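Local coordinates for nicotinate-nucleotide--dimethylbenzimidazole phosphoribosyltransferase (Thermus thermophilus, PDB 1J33), which probably catalyses transfer of the phosphoribosyl group from nicotinate mononucleotide to 5,6-dimethylbenzimidazole, yielding alpha-ribazole 5'-phosphate for cobalamin biosynthesis, at residues A172-A177 with V254-L259; V248-P253 with A274-R279. One frame throughout, in Å; residues are numbered along the deposited sequence.

Contact 1 of 2, residues A172-A177 with V254-L259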
loop_
_atom_site.group_PDB
_atom_site.type_symbol
_atom_site.label_atom_id
_atom_site.label_comp_id
_atom_site.label_asym_id
_atom_site.label_seq_id
_atom_site.Cartn_x
_atom_site.Cartn_y
_atom_site.Cartn_z
ATOM N N ALA A 172 -11.705 -20.834 -9.996
ATOM C CA ALA A 172 -10.960 -21.984 -9.492
ATOM C C ALA A 172 -10.769 -23.044 -10.578
ATOM O O ALA A 172 -9.682 -23.601 -10.720
ATOM C CB ALA A 172 -11.677 -22.591 -8.274
ATOM N N ALA A 173 -11.825 -23.317 -11.341
ATOM C CA ALA A 173 -11.766 -24.303 -12.415
ATOM C C ALA A 173 -10.774 -23.863 -13.483
ATOM O O ALA A 173 -9.944 -24.656 -13.925
ATOM C CB ALA A 173 -13.149 -24.491 -13.042
ATOM N N LEU A 174 -10.868 -22.599 -13.900
ATOM C CA LEU A 174 -9.967 -22.058 -14.916
ATOM C C LEU A 174 -8.516 -22.090 -14.427
ATOM O O LEU A 174 -7.597 -22.396 -15.189
ATOM C CB LEU A 174 -10.360 -20.613 -15.269
ATOM C CG LEU A 174 -9.410 -19.905 -16.247
ATOM C CD1 LEU A 174 -9.433 -20.633 -17.604
ATOM C CD2 LEU A 174 -9.811 -18.442 -16.409
ATOM N N THR A 175 -8.312 -21.781 -13.150
ATOM C CA THR A 175 -6.970 -21.778 -12.568
ATOM C C THR A 175 -6.408 -23.199 -12.453
ATOM O O THR A 175 -5.268 -23.464 -12.845
ATOM C CB THR A 175 -6.988 -21.125 -11.171
ATOM O OG1 THR A 175 -7.449 -19.770 -11.287
ATOM C CG2 THR A 175 -5.585 -21.135 -10.544
ATOM N N ALA A 176 -7.208 -24.108 -11.905
ATOM C CA ALA A 176 -6.782 -25.493 -11.748
ATOM C C ALA A 176 -6.399 -26.077 -13.105
ATOM O O ALA A 176 -5.409 -26.801 -13.227
ATOM C CB ALA A 176 -7.900 -26.318 -11.121
ATOM N N ALA A 177 -7.186 -25.747 -14.123
ATOM C CA ALA A 177 -6.943 -26.240 -15.472
ATOM C C ALA A 177 -5.658 -25.692 -16.095
ATOM O O ALA A 177 -4.847 -26.448 -16.621
ATOM C CB ALA A 177 -8.122 -25.907 -16.359
ATOM N N VAL A 254 -10.051 -12.094 -11.017
ATOM C CA VAL A 254 -9.382 -11.251 -12.001
ATOM C C VAL A 254 -8.035 -11.843 -12.403
ATOM O O VAL A 254 -7.669 -11.841 -13.575
ATOM C CB VAL A 254 -9.178 -9.807 -11.464
ATOM C CG1 VAL A 254 -8.079 -9.088 -12.256
ATOM C CG2 VAL A 254 -10.489 -9.026 -11.587
ATOM N N THR A 255 -7.296 -12.359 -11.430
ATOM C CA THR A 255 -6.004 -12.941 -11.740
ATOM C C THR A 255 -6.184 -14.215 -12.566
ATOM O O THR A 255 -5.311 -14.575 -13.353
ATOM C CB THR A 255 -5.208 -13.216 -10.455
ATOM O OG1 THR A 255 -5.068 -11.984 -9.730
ATOM C CG2 THR A 255 -3.816 -13.745 -10.788
ATOM N N ALA A 256 -7.330 -14.876 -12.415
ATOM C CA ALA A 256 -7.602 -16.087 -13.188
ATOM C C ALA A 256 -7.667 -15.702 -14.664
ATOM O O ALA A 256 -7.214 -16.450 -15.535
ATOM C CB ALA A 256 -8.928 -16.722 -12.745
ATOM N N GLY A 257 -8.237 -14.530 -14.933
ATOM C CA GLY A 257 -8.335 -14.047 -16.298
ATOM C C GLY A 257 -6.954 -13.675 -16.812
ATOM O O GLY A 257 -6.655 -13.828 -17.998
ATOM N N ALA A 258 -6.108 -13.173 -15.916
ATOM C CA ALA A 258 -4.747 -12.807 -16.289
ATOM C C ALA A 258 -3.970 -14.076 -16.670
ATOM O O ALA A 258 -3.123 -14.050 -17.565
ATOM C CB ALA A 258 -4.063 -12.101 -15.128
ATOM N N LEU A 259 -4.266 -15.183 -15.991
ATOM C CA LEU A 259 -3.590 -16.452 -16.275
ATOM C C LEU A 259 -3.896 -16.887 -17.697
ATOM O O LEU A 259 -3.016 -17.361 -18.413
ATOM C CB LEU A 259 -4.035 -17.551 -15.305
ATOM C CG LEU A 259 -3.518 -17.471 -13.868
ATOM C CD1 LEU A 259 -4.088 -18.635 -13.065
ATOM C CD2 LEU A 259 -1.988 -17.509 -13.859
#
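Leu174 and Thr175 pack on Ala256 and Leu259 in a buried helix-to-helix contact, joining helix 167-179 to helix 252-264, the helices that follow the adjacent strands 157-163 and 247-249 of the parallel sheet. The two segments run in broadly the same direction, their axes 36° apart and 9.2 Å from each other at closest approach. The backbones come nearest at Thr175 and Ala256, whose CA atoms are 5.8 Å apart. A methyl is all that Ala256 puts into the interface, which suits a place where the helices lie close. That methyl points at the other helix and meets two neighbours: Leu174 CD2 lies 4.1 Å from Ala256 CB, and Thr175 OG1 also approaches that CB, from a direction roughly at right angles. Leu174 holds CG anti to its own backbone N (chi1 175°), a torsion that carries CD2 across to the backbone of the second helix, where it rests 3.4 Å from Ala256 O. The branched Thr175 divides its work. Its methyl CG2 meets Leu259 CD1 at 3.9 Å, the two side chains meeting at a slant, while OG1, beside the backbone N (chi1 -60°), is hydrogen-bonded to Ala171 O one turn earlier and to Gln286 NE2. A threonine thus offers an apolar surface to Leu259 and has its buried hydroxyl satisfied. The cohesion between the two segments is apolar packing, with leucines supplying reach and alanine allowing closeness. Around this pair, helix 218-225 touches Leu174 through Ala222, and Val186 of helix 183-186 lies against Thr175. Helix 281-290 lies against Thr255 and Ala256, whereas helix 228-242 brings Tyr237 to Val254 and Ala258, so both partners sit within a layer of helices.

Contact 2 of 2, residues V248-P253 with A274-R279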
loop_
_atom_site.group_PDB
_atom_site.type_symbol
_atom_site.label_atom_id
_atom_site.label_comp_id
_atom_site.label_asym_id
_atom_site.label_seq_id
_atom_site.Cartn_x
_atom_site.Cartn_y
_atom_site.Cartn_z
ATOM N N VAL A 248 -2.164 -4.034 -13.850
ATOM C CA VAL A 248 -2.321 -4.318 -12.432
ATOM C C VAL A 248 -3.358 -5.393 -12.146
ATOM O O VAL A 248 -4.494 -5.322 -12.621
ATOM C CB VAL A 248 -2.709 -3.038 -11.676
ATOM C CG1 VAL A 248 -2.582 -3.264 -10.178
ATOM C CG2 VAL A 248 -1.817 -1.885 -12.125
ATOM N N LEU A 249 -2.954 -6.385 -11.359
ATOM C CA LEU A 249 -3.822 -7.500 -10.992
ATOM C C LEU A 249 -4.632 -7.230 -9.733
ATOM O O LEU A 249 -4.152 -6.588 -8.794
ATOM C CB LEU A 249 -2.990 -8.764 -10.755
ATOM C CG LEU A 249 -2.145 -9.326 -11.898
ATOM C CD1 LEU A 249 -1.250 -10.440 -11.377
ATOM C CD2 LEU A 249 -3.055 -9.842 -12.995
ATOM N N ASP A 250 -5.865 -7.729 -9.717
ATOM C CA ASP A 250 -6.716 -7.591 -8.548
ATOM C C ASP A 250 -6.712 -8.937 -7.827
ATOM O O ASP A 250 -5.648 -9.503 -7.596
ATOM C CB ASP A 250 -8.140 -7.197 -8.940
ATOM C CG ASP A 250 -9.009 -6.891 -7.731
ATOM O OD1 ASP A 250 -8.465 -6.389 -6.726
ATOM O OD2 ASP A 250 -10.232 -7.142 -7.779
ATOM N N GLY A 251 -7.893 -9.461 -7.510
ATOM C CA GLY A 251 -7.982 -10.721 -6.788
ATOM C C GLY A 251 -7.965 -12.015 -7.585
ATOM O O GLY A 251 -7.521 -12.065 -8.731
ATOM N N PHE A 252 -8.479 -13.068 -6.954
ATOM C CA PHE A 252 -8.513 -14.411 -7.522
ATOM C C PHE A 252 -9.245 -14.533 -8.861
ATOM O O PHE A 252 -8.714 -15.111 -9.804
ATOM C CB PHE A 252 -9.107 -15.372 -6.485
ATOM C CG PHE A 252 -9.108 -16.810 -6.906
ATOM C CD1 PHE A 252 -10.309 -17.504 -7.048
ATOM C CD2 PHE A 252 -7.914 -17.481 -7.146
ATOM C CE1 PHE A 252 -10.320 -18.845 -7.425
ATOM C CE2 PHE A 252 -7.914 -18.819 -7.522
ATOM C CZ PHE A 252 -9.121 -19.503 -7.663
ATOM N N PRO A 253 -10.472 -13.998 -8.961
ATOM C CA PRO A 253 -11.192 -14.099 -10.234
ATOM C C PRO A 253 -10.511 -13.303 -11.344
ATOM O O PRO A 253 -10.398 -13.777 -12.475
ATOM C CB PRO A 253 -12.578 -13.548 -9.896
ATOM C CG PRO A 253 -12.733 -13.892 -8.451
ATOM C CD PRO A 253 -11.369 -13.528 -7.892
ATOM N N ALA A 274 1.257 -7.330 -9.336
ATOM C CA ALA A 274 0.223 -7.827 -8.441
ATOM C C ALA A 274 -0.136 -6.760 -7.417
ATOM O O ALA A 274 0.671 -6.407 -6.559
ATOM C CB ALA A 274 0.697 -9.089 -7.738
ATOM N N GLY A 275 -1.355 -6.249 -7.505
ATOM C CA GLY A 275 -1.774 -5.232 -6.563
ATOM C C GLY A 275 -1.793 -5.727 -5.129
ATOM O O GLY A 275 -1.395 -5.003 -4.215
ATOM N N HIS A 276 -2.245 -6.960 -4.926
ATOM C CA HIS A 276 -2.326 -7.515 -3.579
ATOM C C HIS A 276 -2.468 -9.035 -3.564
ATOM O O HIS A 276 -2.566 -9.684 -4.610
ATOM C CB HIS A 276 -3.528 -6.904 -2.831
ATOM C CG HIS A 276 -4.862 -7.365 -3.344
ATOM N ND1 HIS A 276 -5.861 -7.826 -2.512
ATOM C CD2 HIS A 276 -5.357 -7.451 -4.603
ATOM C CE1 HIS A 276 -6.910 -8.178 -3.234
ATOM N NE2 HIS A 276 -6.631 -7.961 -4.508
ATOM N N LEU A 277 -2.451 -9.593 -2.358
ATOM C CA LEU A 277 -2.648 -11.021 -2.162
ATOM C C LEU A 277 -3.983 -11.082 -1.422
ATOM O O LEU A 277 -4.089 -10.620 -0.288
ATOM C CB LEU A 277 -1.546 -11.625 -1.285
ATOM C CG LEU A 277 -1.729 -13.118 -0.973
ATOM C CD1 LEU A 277 -1.634 -13.920 -2.261
ATOM C CD2 LEU A 277 -0.676 -13.584 0.016
ATOM N N SER A 278 -5.016 -11.607 -2.069
ATOM C CA SER A 278 -6.312 -11.677 -1.411
ATOM C C SER A 278 -6.351 -12.836 -0.433
ATOM O O SER A 278 -5.387 -13.598 -0.299
ATOM C CB SER A 278 -7.439 -11.832 -2.437
ATOM O OG SER A 278 -7.394 -13.105 -3.055
ATOM N N ARG A 279 -7.478 -12.957 0.249
ATOM C CA ARG A 279 -7.692 -14.009 1.231
ATOM C C ARG A 279 -7.913 -15.357 0.534
ATOM O O ARG A 279 -7.714 -16.419 1.122
ATOM C CB ARG A 279 -8.914 -13.647 2.071
ATOM C CG ARG A 279 -9.224 -14.578 3.221
ATOM C CD ARG A 279 -10.532 -14.141 3.859
ATOM N NE ARG A 279 -10.496 -12.727 4.222
ATOM C CZ ARG A 279 -11.573 -11.959 4.353
ATOM N NH1 ARG A 279 -12.783 -12.470 4.154
ATOM N NH2 ARG A 279 -11.440 -10.677 4.666
HETATM O O HOH W 1 -2.854 -9.073 -7.377
HETATM O O HOH W 2 -10.064 -13.010 -4.174
#
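Val248 and Gly275 meet where strand 247-249 runs beside strand 272-274, with Val248 CG1 near the backbone N of Gly275. Leu249 then forms a parallel bridge with Ala274, and its CD1 packs 4.3 Å from Ala274 CB. Leu249 O accepts a hydrogen bond from Gly275 N at 3.1 Å, the donor tilted 23° from the carbonyl plane. A CB on Gly275 would come too close to this oxygen, consistent with a glycine. Asp250 receives a weak hydrogen bond from His276: NE2 is 3.3 Å from OD1, and the ring and carboxylate planes are 28° apart. Gly305 N on OD2 and Ala308 N on OD1 hold the carboxylate more firmly. His276, its CG between backbone N and carbonyl carbon (chi1 70°), brings its ring against the backbone of the turn, CD2 3.6 Å from Asp250 O. A water 2.8 Å from Asp250 O and from His276 O can donate to either, with more acceptors in reach than protons. A leucine in place of His276, with no N-H to offer, would probably leave Asp250 OD1 to its main-chain donors alone. Gly251, the N-cap residue of helix 252-264, brings its N to the edge of the imidazole. Phe252 N donates to a second water, which the small Ser278 holds through OG at 2.9 Å. Strand 247-249, helix 252-264 and strand 272-274 form a beta-alpha-beta crossover of the parallel sheet, with Asp250 in the turn after the first strand, by the predicted active-site Glu304; helix 281-290 covers Leu249 and Leu277, and the Phe252 ring leans on helix 167-179.

Contacts 1 and 2 have centres 12 Å apart and share helix 252-264: contact 2 holds the turn that starts it, contact 1 packs the residues that follow. Their atoms also touch directly. Ala258 CB is 3.3 Å from Leu249 CD2, which seats the helix on its own strand, and the Phe252 ring reaches helix 167-179, with CE1 3.5 Å from Ala172 N and CE2 3.9 Å from Thr175 OG1. Contact 2 is the one near the predicted active site: the side chain of Asp250 is about 5 Å from that of Glu304, the predicted proton acceptor; contact 1 lies away from it, between helices 167-179 and 252-264.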